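PDB 6BQ6: thermospermine synthase from Medicago truncatula, which probably transfers an aminopropyl group from decarboxylated S-adenosylmethionine to spermidine, giving thermospermine and methylthioadenosine in plant polyamine biosynthesis. Local coordinates for residues Tyr56-Lys69 against Val72-Glu84. Residues are numbered along the deposited sequence; the frame is centred on the assembly and turned at random.
Sequences YQDIALLDTKPFGK and VLDGKLQSAETDE. With TER (N-(3-amino-propyl)-N-(5-aminopropyl)-1,4-diaminobutane), chain F.
Leu73 lays its CD2 methyl alongside Ile59, 3.9 Å from CG1, the two side chains running the same way, while its other methyl, CD1, sits 3.6 Å from OE1 of Gln57. With CG anti to the carbonyl carbon (chi1 -63°), each methyl of the fork faces a different neighbour. Gln57, which binds adenosine in another structure of this enzyme, gives its NE2 to Asp134, and Ile59 continues onto Val137 and Phe140 of helix 135-144. With an alanine at Leu73 both methyls are gone, which would probably open a gap beside Ile59 and take the apolar support from beside OE1 of Gln57, leaving that amide held mainly through its bond to Asp134. On the opposite face of the sheet, CD1 of Leu62 meets CG2 of Val72 at 3.9 Å, and Tyr31 packs against both.

The backbones form an antiparallel hairpin in the N-terminal tetramerisation domain, with Ala60 and Val72 as a hydrogen-bonded pair. A type I' turn from Leu73 to Lys76 then reverses the chain into strand 76-80, where Leu77 and Gln78 border the bound thermospermine; OE1 of Gln78 lies 3.1 Å from its C4. At the turn, Asp74 grips Asp58 twice: its backbone N reaches the carbonyl O, and its OD1 takes the Asp58 N at 2.9 Å, nearly straight (168°) but from above the carboxylate plane.

At the corner, Lys69 is held in the same two-bond way by Glu81, whose extended side chain brings OE1 to the backbone N of Lys69 (3.0 Å), met on the anti side and tilted out of the carboxylate plane, while its own N binds the Lys69 carbonyl. Phe67 presents a ring edge to OG1 of Thr82, 3.5 Å from CD1; CB of Pro66 lies over one face, toward its rim, Phe43 makes an edge-to-face contact, and Leu39 of a second subunit packs against the phenylalanine.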
# COMPACT_ATOMS: atom_id res chain seq x y z
N TYR B 56 -14.99 20.49 -10.71
CA TYR B 56 -14.28 19.67 -11.68
C TYR B 56 -13.36 18.65 -11.05
O TYR B 56 -13.25 17.53 -11.57
CB TYR B 56 -13.44 20.50 -12.65
CG TYR B 56 -14.26 21.34 -13.53
CD1 TYR B 56 -14.96 20.76 -14.60
CD2 TYR B 56 -14.36 22.70 -13.33
CE1 TYR B 56 -15.75 21.54 -15.42
CE2 TYR B 56 -15.15 23.49 -14.15
CZ TYR B 56 -15.85 22.89 -15.19
OH TYR B 56 -16.65 23.66 -16.00
N GLN B 57 -12.64 19.01 -9.99
CA GLN B 57 -11.56 18.12 -9.52
C GLN B 57 -10.96 18.57 -8.19
O GLN B 57 -10.97 19.75 -7.90
CB GLN B 57 -10.43 18.04 -10.57
CG GLN B 57 -9.78 19.38 -10.85
CD GLN B 57 -9.18 19.48 -12.24
OE1 GLN B 57 -8.62 18.51 -12.76
NE2 GLN B 57 -9.27 20.65 -12.84
N ASP B 58 -10.50 17.61 -7.39
CA ASP B 58 -9.73 17.87 -6.18
C ASP B 58 -8.31 18.26 -6.57
O ASP B 58 -7.82 17.83 -7.59
CB ASP B 58 -9.65 16.65 -5.26
CG ASP B 58 -11.01 16.26 -4.66
OD1 ASP B 58 -11.99 17.04 -4.75
OD2 ASP B 58 -11.09 15.13 -4.12
N ILE B 59 -7.70 19.09 -5.74
CA ILE B 59 -6.42 19.70 -6.01
C ILE B 59 -5.58 19.50 -4.76
O ILE B 59 -6.06 19.74 -3.69
CB ILE B 59 -6.59 21.22 -6.25
CG1 ILE B 59 -7.61 21.44 -7.38
CG2 ILE B 59 -5.23 21.82 -6.57
CD1 ILE B 59 -8.27 22.80 -7.43
N ALA B 60 -4.34 19.04 -4.92
CA ALA B 60 -3.43 18.82 -3.78
C ALA B 60 -2.02 19.18 -4.21
O ALA B 60 -1.65 18.95 -5.37
CB ALA B 60 -3.49 17.36 -3.32
N LEU B 61 -1.28 19.85 -3.33
CA LEU B 61 0.14 20.07 -3.51
C LEU B 61 0.91 19.37 -2.38
O LEU B 61 0.70 19.66 -1.19
CB LEU B 61 0.45 21.54 -3.54
CG LEU B 61 1.87 21.94 -3.93
CD1 LEU B 61 2.24 21.68 -5.39
CD2 LEU B 61 2.12 23.40 -3.56
N LEU B 62 1.75 18.42 -2.79
CA LEU B 62 2.44 17.55 -1.84
C LEU B 62 3.89 17.90 -1.86
O LEU B 62 4.41 18.20 -2.89
CB LEU B 62 2.29 16.09 -2.26
CG LEU B 62 0.86 15.66 -2.52
CD1 LEU B 62 0.81 14.18 -2.90
CD2 LEU B 62 -0.05 15.91 -1.33
N ASP B 63 4.56 17.78 -0.74
CA ASP B 63 5.98 17.92 -0.72
C ASP B 63 6.52 16.49 -0.60
O ASP B 63 6.38 15.87 0.42
CB ASP B 63 6.43 18.79 0.43
CG ASP B 63 7.94 18.91 0.52
OD1 ASP B 63 8.66 18.32 -0.34
OD2 ASP B 63 8.42 19.57 1.47
N THR B 64 7.06 15.98 -1.68
CA THR B 64 7.53 14.59 -1.75
C THR B 64 9.02 14.55 -1.66
O THR B 64 9.70 15.45 -2.13
CB THR B 64 7.07 13.88 -3.04
OG1 THR B 64 7.87 14.29 -4.16
CG2 THR B 64 5.62 14.21 -3.35
N LYS B 65 9.54 13.46 -1.12
CA LYS B 65 10.98 13.32 -0.97
C LYS B 65 11.65 13.08 -2.30
O LYS B 65 12.60 13.80 -2.64
CB LYS B 65 11.30 12.24 0.04
CG LYS B 65 10.84 12.57 1.46
CD LYS B 65 11.37 11.54 2.45
CE LYS B 65 10.75 11.68 3.83
NZ LYS B 65 11.47 12.74 4.60
N PRO B 66 11.16 12.10 -3.11
CA PRO B 66 11.92 11.86 -4.33
C PRO B 66 11.81 12.96 -5.42
O PRO B 66 12.79 13.27 -6.13
CB PRO B 66 11.38 10.52 -4.81
CG PRO B 66 10.03 10.41 -4.22
CD PRO B 66 10.13 11.09 -2.88
N PHE B 67 10.65 13.60 -5.52
CA PHE B 67 10.38 14.46 -6.65
C PHE B 67 10.05 15.91 -6.27
O PHE B 67 9.64 16.67 -7.13
CB PHE B 67 9.27 13.84 -7.50
CG PHE B 67 9.63 12.49 -8.03
CD1 PHE B 67 10.75 12.33 -8.81
CD2 PHE B 67 8.87 11.35 -7.71
CE1 PHE B 67 11.11 11.09 -9.31
CE2 PHE B 67 9.25 10.11 -8.20
CZ PHE B 67 10.36 9.98 -9.00
N GLY B 68 10.24 16.29 -5.02
CA GLY B 68 9.83 17.63 -4.57
C GLY B 68 8.33 17.86 -4.56
O GLY B 68 7.50 16.92 -4.40
N LYS B 69 7.96 19.12 -4.76
CA LYS B 69 6.59 19.52 -4.69
C LYS B 69 5.84 18.94 -5.87
O LYS B 69 6.30 19.06 -7.02
CB LYS B 69 6.50 21.04 -4.67
CG LYS B 69 7.07 21.64 -3.40
CD LYS B 69 6.99 23.18 -3.43
CE LYS B 69 7.15 23.80 -2.04
NZ LYS B 69 7.88 22.96 -1.03
N VAL B 72 -1.17 17.37 -7.69
CA VAL B 72 -2.05 16.23 -7.93
C VAL B 72 -3.48 16.68 -8.14
O VAL B 72 -3.99 17.44 -7.33
CB VAL B 72 -1.96 15.28 -6.71
CG1 VAL B 72 -2.83 14.02 -6.85
CG2 VAL B 72 -0.50 14.90 -6.51
N LEU B 73 -4.09 16.23 -9.25
CA LEU B 73 -5.46 16.59 -9.56
C LEU B 73 -6.29 15.32 -9.62
O LEU B 73 -5.94 14.41 -10.37
CB LEU B 73 -5.58 17.33 -10.88
CG LEU B 73 -4.87 18.67 -10.99
CD1 LEU B 73 -5.12 19.30 -12.35
CD2 LEU B 73 -5.23 19.65 -9.87
N ASP B 74 -7.31 15.27 -8.78
CA ASP B 74 -8.17 14.07 -8.63
C ASP B 74 -7.33 12.80 -8.42
O ASP B 74 -7.54 11.79 -9.07
CB ASP B 74 -9.14 13.95 -9.83
CG ASP B 74 -10.48 14.71 -9.60
OD1 ASP B 74 -10.91 14.96 -8.44
OD2 ASP B 74 -11.12 15.01 -10.61
N GLY B 75 -6.35 12.92 -7.54
CA GLY B 75 -5.43 11.85 -7.20
C GLY B 75 -4.47 11.38 -8.27
O GLY B 75 -3.83 10.33 -8.13
N LYS B 76 -4.35 12.15 -9.35
CA LYS B 76 -3.44 11.85 -10.43
C LYS B 76 -2.38 12.94 -10.47
O LYS B 76 -2.68 14.11 -10.60
CB LYS B 76 -4.17 11.75 -11.75
CG LYS B 76 -5.37 10.79 -11.69
CD LYS B 76 -5.43 9.85 -12.89
CE LYS B 76 -5.80 10.57 -14.18
NZ LYS B 76 -5.32 9.80 -15.36
N LEU B 77 -1.14 12.52 -10.29
CA LEU B 77 -0.03 13.37 -10.40
C LEU B 77 -0.03 14.09 -11.75
O LEU B 77 -0.21 13.43 -12.81
CB LEU B 77 1.21 12.53 -10.27
CG LEU B 77 2.51 13.26 -10.45
CD1 LEU B 77 2.80 14.14 -9.27
CD2 LEU B 77 3.59 12.23 -10.65
N GLN B 78 0.15 15.41 -11.70
CA GLN B 78 0.24 16.24 -12.92
C GLN B 78 1.66 16.68 -13.20
O GLN B 78 2.12 16.68 -14.36
CB GLN B 78 -0.59 17.50 -12.74
CG GLN B 78 -2.03 17.27 -12.41
CD GLN B 78 -2.75 16.58 -13.52
OE1 GLN B 78 -2.83 17.10 -14.64
NE2 GLN B 78 -3.29 15.40 -13.25
N SER B 79 2.32 17.19 -12.18
CA SER B 79 3.60 17.83 -12.33
C SER B 79 4.37 17.64 -11.08
O SER B 79 3.81 17.86 -10.01
CB SER B 79 3.37 19.33 -12.57
OG SER B 79 4.49 20.13 -12.17
N ALA B 80 5.62 17.20 -11.17
CA ALA B 80 6.51 17.24 -10.03
C ALA B 80 7.62 18.22 -10.24
O ALA B 80 8.17 18.38 -11.33
CB ALA B 80 7.08 15.88 -9.73
N GLU B 81 8.05 18.80 -9.15
CA GLU B 81 9.04 19.84 -9.20
C GLU B 81 10.36 19.44 -9.86
O GLU B 81 10.95 20.24 -10.60
CB GLU B 81 9.27 20.35 -7.78
CG GLU B 81 10.27 21.45 -7.61
CD GLU B 81 10.40 21.91 -6.13
OE1 GLU B 81 10.15 21.10 -5.20
OE2 GLU B 81 10.68 23.11 -5.93
N THR B 82 10.87 18.25 -9.56
CA THR B 82 12.19 17.90 -10.03
C THR B 82 12.22 17.67 -11.54
O THR B 82 13.27 17.80 -12.13
CB THR B 82 12.76 16.63 -9.36
OG1 THR B 82 11.81 15.56 -9.46
CG2 THR B 82 13.07 16.90 -7.92
N ASP B 83 11.12 17.21 -12.14
CA ASP B 83 11.14 16.85 -13.52
C ASP B 83 10.07 17.40 -14.42
O ASP B 83 10.05 17.03 -15.62
CB ASP B 83 11.27 15.31 -13.71
CG ASP B 83 10.14 14.51 -13.12
OD1 ASP B 83 9.05 15.04 -12.90
OD2 ASP B 83 10.35 13.30 -12.85
N GLU B 84 9.21 18.28 -13.94
CA GLU B 84 8.22 18.88 -14.84
C GLU B 84 8.84 19.62 -16.03
O GLU B 84 8.22 19.72 -17.07
CB GLU B 84 7.21 19.76 -14.10
CG GLU B 84 7.78 20.95 -13.37
CD GLU B 84 7.96 22.21 -14.19
OE1 GLU B 84 8.36 23.22 -13.58
OE2 GLU B 84 7.77 22.25 -15.42
N1 TER F . -5.09 19.51 -16.97
C2 TER F . -3.76 19.99 -17.28
C3 TER F . -3.09 19.06 -18.28
C4 TER F . -2.75 17.71 -17.70
N5 TER F . -1.89 16.97 -18.60
C6 TER F . -0.63 16.43 -18.13
C7 TER F . -0.32 15.10 -18.80
C8 TER F . 0.64 14.32 -17.91
N9 TER F . -0.04 13.51 -16.93
C10 TER F . 0.76 12.75 -16.01
C11 TER F . 0.11 11.48 -15.50
C12 TER F . 1.20 10.64 -14.83
C13 TER F . 0.64 9.50 -13.98
N14 TER F . -0.51 8.88 -14.61